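Local structure of probable tRNA pseudouridine synthase D (Methanosarcina mazei, 1Z2Z) at residues R78-A82 / Q93-F98; D299-R304 / G333-T338; V3-E7 / K431-L435. The protein probably isomerises the uridine at position 13 of transfer RNAs to pseudouridine. All blocks are in the same frame, centred on the assembly; numbering follows the deposited sequence.

Contact 1 of 3, residues R78-A82 / Q93-F98; sequences RISVA and QKISIF
Arg-78 O is held by two donors: Phe-98 N at 3.0 Å and water 1, which donates to it at 2.7 Å. The same water lies 2.6 Å from Ser-96 OG, so the water bridges the two segments. Further along, Ser-80 and Ser-96 form an antiparallel hydrogen-bonded pair, with Ser-80 N to Ser-96 O and Ser-96 N to Ser-80 O both 3.2 Å. The serine pair joins strands 79-81 and 90-98 of a beta hairpin. The segment that links them carries Asp-86, the predicted nucleophile, and the Gln-93 side chain lies about 9 Å from the side chain of Asp-86. The two serine hydroxyls share a face of the sheet, but each is bonded to the backbone of Val-125: Ser-80 OG to its O, Ser-96 OG to its N. On the face of Ile-79, Val-81, Ile-95 and Ile-97 the packing is apolar. There Val-81 CG1 rests 3.7 Å from Ile-95 CG2, and Ile-79 turns CD1 towards Ile-95 CD1; helix 61-72 lies against this face through Thr-65 and Leu-72. Where the pairing ends, Arg-78 and Phe-98 run side by side. The arginine chain, bent at chi2 (-52°) and chi3, lays NH1 over one face of the ring, with the guanidinium and ring planes 33° apart.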
loop_
_atom_site.group_PDB
_atom_site.type_symbol
_atom_site.label_atom_id
_atom_site.label_comp_id
_atom_site.label_asym_id
_atom_site.label_seq_id
_atom_site.Cartn_x
_atom_site.Cartn_y
_atom_site.Cartn_z
ATOM N N ARG A 78 17.467 7.819 -18.371
ATOM C CA ARG A 78 18.274 6.712 -18.900
ATOM C C ARG A 78 18.549 5.653 -17.867
ATOM O O ARG A 78 19.083 4.600 -18.192
ATOM C CB ARG A 78 19.605 7.220 -19.437
ATOM C CG ARG A 78 19.565 8.632 -19.957
ATOM C CD ARG A 78 18.445 8.839 -20.957
ATOM N NE ARG A 78 18.396 7.803 -21.972
ATOM C CZ ARG A 78 17.953 8.016 -23.200
ATOM N NH1 ARG A 78 17.931 7.023 -24.086
ATOM N NH2 ARG A 78 17.554 9.233 -23.543
ATOM N N ILE A 79 18.234 5.940 -16.613
ATOM C CA ILE A 79 18.436 4.933 -15.584
ATOM C C ILE A 79 17.078 4.652 -14.922
ATOM O O ILE A 79 16.514 5.529 -14.262
ATOM C CB ILE A 79 19.542 5.379 -14.533
ATOM C CG1 ILE A 79 19.258 4.761 -13.166
ATOM C CG2 ILE A 79 19.677 6.892 -14.460
ATOM C CD1 ILE A 79 19.997 3.493 -12.937
ATOM N N SER A 80 16.531 3.454 -15.141
ATOM C CA SER A 80 15.237 3.121 -14.543
ATOM C C SER A 80 15.178 1.852 -13.723
ATOM O O SER A 80 15.947 0.908 -13.908
ATOM C CB SER A 80 14.077 3.126 -15.581
ATOM O OG SER A 80 14.141 2.099 -16.549
ATOM N N VAL A 81 14.241 1.867 -12.790
ATOM C CA VAL A 81 14.040 0.766 -11.885
ATOM C C VAL A 81 12.691 0.086 -12.155
ATOM O O VAL A 81 11.795 0.664 -12.791
ATOM C CB VAL A 81 14.110 1.301 -10.443
ATOM C CG1 VAL A 81 15.488 1.845 -10.177
ATOM C CG2 VAL A 81 13.095 2.426 -10.242
ATOM N N ALA A 82 12.572 -1.154 -11.689
ATOM C CA ALA A 82 11.349 -1.926 -11.836
ATOM C C ALA A 82 10.398 -1.523 -10.713
ATOM O O ALA A 82 9.178 -1.513 -10.886
ATOM C CB ALA A 82 11.664 -3.403 -11.755
ATOM N N GLN A 93 18.226 -5.030 -6.398
ATOM C CA GLN A 93 17.216 -4.964 -7.455
ATOM C C GLN A 93 17.867 -4.858 -8.824
ATOM O O GLN A 93 19.059 -4.579 -8.933
ATOM C CB GLN A 93 16.323 -3.746 -7.284
ATOM C CG GLN A 93 17.019 -2.453 -7.623
ATOM C CD GLN A 93 16.208 -1.257 -7.213
ATOM O OE1 GLN A 93 16.667 -0.394 -6.457
ATOM N NE2 GLN A 93 14.986 -1.202 -7.697
ATOM N N LYS A 94 17.077 -5.068 -9.878
ATOM C CA LYS A 94 17.607 -4.978 -11.229
ATOM C C LYS A 94 17.301 -3.587 -11.805
ATOM O O LYS A 94 16.248 -3.019 -11.543
ATOM C CB LYS A 94 16.999 -6.083 -12.095
ATOM C CG LYS A 94 17.225 -5.914 -13.592
ATOM C CD LYS A 94 16.691 -7.105 -14.387
ATOM C CE LYS A 94 17.460 -8.371 -14.051
ATOM N NZ LYS A 94 17.061 -9.576 -14.847
ATOM N N ILE A 95 18.248 -3.019 -12.541
ATOM C CA ILE A 95 18.043 -1.714 -13.145
ATOM C C ILE A 95 18.600 -1.722 -14.559
ATOM O O ILE A 95 19.270 -2.675 -14.980
ATOM C CB ILE A 95 18.741 -0.575 -12.357
ATOM C CG1 ILE A 95 20.260 -0.755 -12.386
ATOM C CG2 ILE A 95 18.220 -0.523 -10.929
ATOM C CD1 ILE A 95 21.034 0.532 -11.976
ATOM N N SER A 96 18.309 -0.676 -15.312
ATOM C CA SER A 96 18.841 -0.608 -16.661
ATOM C C SER A 96 19.476 0.753 -16.854
ATOM O O SER A 96 19.022 1.756 -16.291
ATOM C CB SER A 96 17.745 -0.833 -17.706
ATOM O OG SER A 96 16.885 0.289 -17.776
ATOM N N ILE A 97 20.539 0.771 -17.648
ATOM C CA ILE A 97 21.273 1.992 -17.931
ATOM C C ILE A 97 21.503 2.082 -19.418
ATOM O O ILE A 97 22.098 1.186 -20.025
ATOM C CB ILE A 97 22.645 1.996 -17.236
ATOM C CG1 ILE A 97 22.482 1.704 -15.734
ATOM C CG2 ILE A 97 23.312 3.338 -17.463
ATOM C CD1 ILE A 97 23.789 1.640 -14.970
ATOM N N PHE A 98 21.039 3.177 -20.001
ATOM C CA PHE A 98 21.154 3.376 -21.431
ATOM C C PHE A 98 22.540 3.733 -21.913
ATOM O O PHE A 98 23.244 4.572 -21.331
ATOM C CB PHE A 98 20.165 4.456 -21.894
ATOM C CG PHE A 98 20.332 4.870 -23.333
ATOM C CD1 PHE A 98 20.683 6.167 -23.658
ATOM C CD2 PHE A 98 20.121 3.964 -24.365
ATOM C CE1 PHE A 98 20.811 6.560 -25.002
ATOM C CE2 PHE A 98 20.248 4.354 -25.708
ATOM C CZ PHE A 98 20.594 5.645 -26.023
HETATM O O HOH W 1 17.391 2.563 -18.887
#

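Contact 2 of 3, residues D299-R304 / G333-T338; sequences DIVCFR and GRAFIT
Gly-333 O is gripped side-on by Arg-304, whose NH2 donates at 2.7 Å and whose NE donates to the same Gly-333 O at 3.3 Å. The oxygen lies in the guanidinium plane, so both N-H groups can point at it together. Seen from the acceptor, both nitrogens arrive from one face of the carbonyl plane, and NH2 stands 53° out of it, away from a lone pair. A bend at chi3 (67°) folds the arginine chain back to this oxygen. The Phe-336 ring stands nearly upright on the guanidinium, the planes 86° apart, so a ring edge meets the guanidinium face. At CD1 the same ring touches Cys-302 SG (3.5 Å), an oblique sulfur-aromatic contact.

Behind these side chains, a short antiparallel pairing sets their spacing. Cys-302 N donates to Phe-336 O at 3.0 Å and Phe-336 N returns a bond to Cys-302 O at 3.1 Å, which puts both side chains on one face. Thr-338 N extends the pairing to Ile-300 O (3.2 Å), while Thr-338 OG1, whose place is less certain, is hydrogen-bonded to Arg-385. Thr-338 CG2 packs on Cys-302 CB at 3.6 Å. Elsewhere, Val-301 CG1 meets Ile-337 CD1, and the Phe-303 ring turns its edge to Arg-334 O.

Farther out, Asp-299 crosses Ile-337 at about a right angle and carries a salt bridge from OD2 to Arg-285 of helix 263-287. Gly-333, with positive phi, belongs to the Schellman motif that ends the preceding helix. Strand 336-337 comes a few residues after helix 323-330, and strand 301-302, which precedes that helix in the chain, pairs with it; Leu-329 of the helix touches Ala-335 and Leu-330 touches Ile-337.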
loop_
_atom_site.group_PDB
_atom_site.type_symbol
_atom_site.label_atom_id
_atom_site.label_comp_id
_atom_site.label_asym_id
_atom_site.label_seq_id
_atom_site.Cartn_x
_atom_site.Cartn_y
_atom_site.Cartn_z
ATOM N N ASP A 299 -20.907 -16.019 -1.872
ATOM C CA ASP A 299 -19.688 -15.362 -1.409
ATOM C C ASP A 299 -19.049 -14.441 -2.470
ATOM O O ASP A 299 -18.486 -13.397 -2.123
ATOM C CB ASP A 299 -18.665 -16.425 -0.958
ATOM C CG ASP A 299 -17.999 -16.089 0.380
ATOM O OD1 ASP A 299 -17.935 -14.898 0.748
ATOM O OD2 ASP A 299 -17.518 -17.020 1.059
ATOM N N ILE A 300 -19.151 -14.821 -3.747
ATOM C CA ILE A 300 -18.573 -14.073 -4.885
ATOM C C ILE A 300 -17.049 -14.145 -4.905
ATOM O O ILE A 300 -16.377 -13.547 -4.067
ATOM C CB ILE A 300 -18.971 -12.565 -4.905
ATOM C CG1 ILE A 300 -20.450 -12.404 -5.243
ATOM C CG2 ILE A 300 -18.167 -11.821 -5.973
ATOM C CD1 ILE A 300 -20.890 -10.959 -5.347
ATOM N N VAL A 301 -16.502 -14.868 -5.872
ATOM C CA VAL A 301 -15.056 -14.993 -5.972
ATOM C C VAL A 301 -14.534 -14.401 -7.289
ATOM O O VAL A 301 -15.304 -13.842 -8.079
ATOM C CB VAL A 301 -14.614 -16.492 -5.829
ATOM C CG1 VAL A 301 -15.199 -17.083 -4.555
ATOM C CG2 VAL A 301 -15.061 -17.312 -7.040
ATOM N N CYS A 302 -13.221 -14.494 -7.494
ATOM C CA CYS A 302 -12.578 -14.011 -8.718
ATOM C C CYS A 302 -11.579 -15.081 -9.146
ATOM O O CYS A 302 -11.226 -15.973 -8.367
ATOM C CB CYS A 302 -11.858 -12.658 -8.502
ATOM S SG CYS A 302 -10.213 -12.698 -7.675
ATOM N N PHE A 303 -11.146 -15.001 -10.396
ATOM C CA PHE A 303 -10.200 -15.959 -10.937
ATOM C C PHE A 303 -9.065 -15.163 -11.538
ATOM O O PHE A 303 -9.202 -13.959 -11.761
ATOM C CB PHE A 303 -10.869 -16.796 -12.029
ATOM C CG PHE A 303 -12.197 -17.349 -11.627
ATOM C CD1 PHE A 303 -12.277 -18.505 -10.856
ATOM C CD2 PHE A 303 -13.369 -16.679 -11.968
ATOM C CE1 PHE A 303 -13.508 -18.980 -10.412
ATOM C CE2 PHE A 303 -14.603 -17.141 -11.531
ATOM C CZ PHE A 303 -14.677 -18.298 -10.752
ATOM N N ARG A 304 -7.952 -15.834 -11.806
ATOM C CA ARG A 304 -6.798 -15.174 -12.399
ATOM C C ARG A 304 -7.044 -14.948 -13.894
ATOM O O ARG A 304 -7.484 -15.858 -14.605
ATOM C CB ARG A 304 -5.544 -16.024 -12.180
ATOM C CG ARG A 304 -5.645 -17.432 -12.731
ATOM C CD ARG A 304 -4.436 -18.294 -12.355
ATOM N NE ARG A 304 -4.345 -18.581 -10.918
ATOM C CZ ARG A 304 -3.806 -17.769 -10.012
ATOM N NH1 ARG A 304 -3.296 -16.601 -10.375
ATOM N NH2 ARG A 304 -3.766 -18.131 -8.738
ATOM N N GLY A 333 -5.500 -22.648 -5.685
ATOM C CA GLY A 333 -5.049 -21.352 -6.151
ATOM C C GLY A 333 -5.607 -20.986 -7.508
ATOM O O GLY A 333 -4.854 -20.636 -8.417
ATOM N N ARG A 334 -6.926 -21.076 -7.660
ATOM C CA ARG A 334 -7.549 -20.725 -8.928
ATOM C C ARG A 334 -8.758 -19.824 -8.720
ATOM O O ARG A 334 -9.439 -19.455 -9.676
ATOM C CB ARG A 334 -7.965 -21.976 -9.712
ATOM C CG ARG A 334 -7.955 -21.720 -11.222
ATOM C CD ARG A 334 -8.802 -22.684 -12.032
ATOM N NE ARG A 334 -8.532 -24.087 -11.739
ATOM C CZ ARG A 334 -9.160 -25.096 -12.332
ATOM N NH1 ARG A 334 -10.084 -24.849 -13.255
ATOM N NH2 ARG A 334 -8.890 -26.345 -11.981
ATOM N N ALA A 335 -9.017 -19.484 -7.461
ATOM C CA ALA A 335 -10.128 -18.609 -7.090
ATOM C C ALA A 335 -9.772 -17.919 -5.770
ATOM O O ALA A 335 -8.901 -18.387 -5.027
ATOM C CB ALA A 335 -11.416 -19.416 -6.938
ATOM N N PHE A 336 -10.445 -16.806 -5.489
ATOM C CA PHE A 336 -10.195 -16.023 -4.278
ATOM C C PHE A 336 -11.489 -15.345 -3.839
ATOM O O PHE A 336 -12.209 -14.801 -4.674
ATOM C CB PHE A 336 -9.144 -14.918 -4.541
ATOM C CG PHE A 336 -7.989 -15.355 -5.403
ATOM C CD1 PHE A 336 -8.117 -15.415 -6.791
ATOM C CD2 PHE A 336 -6.790 -15.761 -4.825
ATOM C CE1 PHE A 336 -7.073 -15.886 -7.581
ATOM C CE2 PHE A 336 -5.744 -16.231 -5.608
ATOM C CZ PHE A 336 -5.885 -16.294 -6.987
ATOM N N ILE A 337 -11.779 -15.371 -2.540
ATOM C CA ILE A 337 -12.982 -14.716 -2.022
ATOM C C ILE A 337 -12.706 -13.222 -2.163
ATOM O O ILE A 337 -11.622 -12.770 -1.824
ATOM C CB ILE A 337 -13.218 -15.059 -0.515
ATOM C CG1 ILE A 337 -13.425 -16.567 -0.334
ATOM C CG2 ILE A 337 -14.419 -14.298 0.021
ATOM C CD1 ILE A 337 -14.546 -17.147 -1.184
ATOM N N THR A 338 -13.660 -12.453 -2.669
ATOM C CA THR A 338 -13.415 -11.030 -2.829
ATOM C C THR A 338 -14.373 -10.213 -1.984
ATOM O O THR A 338 -15.381 -10.727 -1.499
ATOM C CB THR A 338 -13.565 -10.600 -4.295
ATOM O OG1 THR A 338 -14.954 -10.514 -4.626
ATOM C CG2 THR A 338 -12.906 -11.622 -5.206
#

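Contact 3 of 3, residues V3-E7 / K431-L435; sequences VPEIE and KVNPL
Pro-4 and Pro-434 lie alongside one another, pointing opposite ways, with Pro-4 CG 3.7 Å from Pro-434 CD. Pro-434 is the shared surface of the contact, because three side chains of segment 3-7 reach its ring, Pro-4 and Glu-7 most closely at CD and Ile-6 at CG. Ile-6 crosses it obliquely and brings its CG2 branch, anti to the backbone N, to within 3.6 Å of Pro-434 CG. Glu-7 runs alongside in the opposite direction to the proline; its chain, extended at chi2 (176°), places OE1 3.8 Å from Pro-434 CD, a van der Waals approach of an oxygen to a methylene. The other carboxylate oxygen, OE2, forms a salt bridge with Arg-427.

Asn-433 lies at the side of this group, its ND2 3.5 Å from Pro-4 CB. Its OD1 instead accepts from Leu-435 N (2.7 Å) in the carbonyl plane on a lone pair, an Asx turn that fixes the rotation of the amide. An alanine in place of Glu-7 would remove the chain beyond CB, and would probably leave Arg-427 without its carboxylate mate and open a gap beside the Pro-434 ring.

Pro-4 occupies the N-cap position of helix 5-8, so this packing sets the start of that helix against the segment that follows helix 423-430. Arg-427 belongs to the latter helix, and Ile-172, from a loop, touches both Ile-6 and Pro-434.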
loop_
_atom_site.group_PDB
_atom_site.type_symbol
_atom_site.label_atom_id
_atom_site.label_comp_id
_atom_site.label_asym_id
_atom_site.label_seq_id
_atom_site.Cartn_x
_atom_site.Cartn_y
_atom_site.Cartn_z
ATOM N N VAL A 3 -6.482 -1.492 19.314
ATOM C CA VAL A 3 -5.968 -1.039 18.013
ATOM C C VAL A 3 -5.877 0.487 17.952
ATOM O O VAL A 3 -6.810 1.200 18.342
ATOM C CB VAL A 3 -6.867 -1.523 16.839
ATOM C CG1 VAL A 3 -6.473 -0.821 15.538
ATOM C CG2 VAL A 3 -6.742 -3.026 16.677
ATOM N N PRO A 4 -4.751 1.008 17.433
ATOM C CA PRO A 4 -4.567 2.454 17.339
ATOM C C PRO A 4 -5.658 3.156 16.570
ATOM O O PRO A 4 -6.161 2.653 15.560
ATOM C CB PRO A 4 -3.198 2.592 16.681
ATOM C CG PRO A 4 -3.063 1.347 15.896
ATOM C CD PRO A 4 -3.624 0.298 16.805
ATOM N N GLU A 5 -6.033 4.320 17.078
ATOM C CA GLU A 5 -7.053 5.133 16.448
ATOM C C GLU A 5 -6.684 5.389 14.996
ATOM O O GLU A 5 -7.548 5.407 14.124
ATOM C CB GLU A 5 -7.179 6.464 17.184
ATOM C CG GLU A 5 -8.107 6.418 18.373
ATOM C CD GLU A 5 -9.538 6.155 17.965
ATOM O OE1 GLU A 5 -9.993 4.995 18.083
ATOM O OE2 GLU A 5 -10.199 7.115 17.514
ATOM N N ILE A 6 -5.394 5.582 14.743
ATOM C CA ILE A 6 -4.926 5.854 13.397
ATOM C C ILE A 6 -5.444 4.840 12.397
ATOM O O ILE A 6 -5.901 5.207 11.316
ATOM C CB ILE A 6 -3.376 5.930 13.355
ATOM C CG1 ILE A 6 -2.936 7.240 13.988
ATOM C CG2 ILE A 6 -2.861 5.885 11.925
ATOM C CD1 ILE A 6 -3.752 8.429 13.503
ATOM N N GLU A 7 -5.389 3.570 12.771
ATOM C CA GLU A 7 -5.863 2.500 11.909
ATOM C C GLU A 7 -7.401 2.352 11.930
ATOM O O GLU A 7 -7.995 1.878 10.964
ATOM C CB GLU A 7 -5.175 1.177 12.291
ATOM C CG GLU A 7 -3.723 1.062 11.806
ATOM C CD GLU A 7 -3.027 -0.211 12.279
ATOM O OE1 GLU A 7 -1.936 -0.536 11.755
ATOM O OE2 GLU A 7 -3.569 -0.883 13.182
ATOM N N LYS A 431 1.332 -6.020 15.719
ATOM C CA LYS A 431 0.110 -5.410 16.242
ATOM C C LYS A 431 0.441 -4.164 17.056
ATOM O O LYS A 431 0.141 -4.101 18.243
ATOM C CB LYS A 431 -0.667 -6.407 17.118
ATOM C CG LYS A 431 -1.149 -7.660 16.384
ATOM C CD LYS A 431 -2.138 -8.463 17.213
ATOM C CE LYS A 431 -2.546 -9.751 16.521
ATOM N NZ LYS A 431 -1.450 -10.765 16.423
ATOM N N VAL A 432 1.066 -3.181 16.423
ATOM C CA VAL A 432 1.405 -1.942 17.115
ATOM C C VAL A 432 1.039 -0.750 16.262
ATOM O O VAL A 432 0.653 -0.905 15.106
ATOM C CB VAL A 432 2.914 -1.858 17.448
ATOM C CG1 VAL A 432 3.279 -2.892 18.513
ATOM C CG2 VAL A 432 3.722 -2.088 16.193
ATOM N N ASN A 433 1.168 0.445 16.826
ATOM C CA ASN A 433 0.843 1.657 16.088
ATOM C C ASN A 433 1.668 1.711 14.801
ATOM O O ASN A 433 2.870 1.434 14.803
ATOM C CB ASN A 433 1.108 2.889 16.956
ATOM C CG ASN A 433 0.592 4.176 16.327
ATOM O OD1 ASN A 433 1.122 4.646 15.324
ATOM N ND2 ASN A 433 -0.450 4.748 16.918
ATOM N N PRO A 434 1.019 2.052 13.677
ATOM C CA PRO A 434 1.673 2.146 12.365
ATOM C C PRO A 434 2.812 3.171 12.323
ATOM O O PRO A 434 3.663 3.129 11.430
ATOM C CB PRO A 434 0.519 2.507 11.431
ATOM C CG PRO A 434 -0.402 3.282 12.320
ATOM C CD PRO A 434 -0.398 2.448 13.580
ATOM N N LEU A 435 2.820 4.083 13.291
ATOM C CA LEU A 435 3.861 5.102 13.382
ATOM C C LEU A 435 5.031 4.602 14.251
ATOM O O LEU A 435 6.175 5.001 14.046
ATOM C CB LEU A 435 3.270 6.400 13.948
ATOM C CG LEU A 435 2.132 7.013 13.116
ATOM C CD1 LEU A 435 1.697 8.322 13.743
ATOM C CD2 LEU A 435 2.588 7.243 11.674
#

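The three contacts share no helix or strand, and no two of them touch; their nearest atoms are about 19 to 22 Å apart. Contact 1 is buried and belongs to the large mixed sheet, so it combines backbone pairing with an apolar face. Contact 2 is partly buried and also antiparallel, but its sheet has just two short strands, and an arginine grip on a backbone carbonyl adds to the pairing. Contact 3 lies at the surface and relies on proline packing between the two ends of the chain. It closes a loop within which contacts 1 and 2 follow in series. Contact 1 alone lies near the predicted nucleophile.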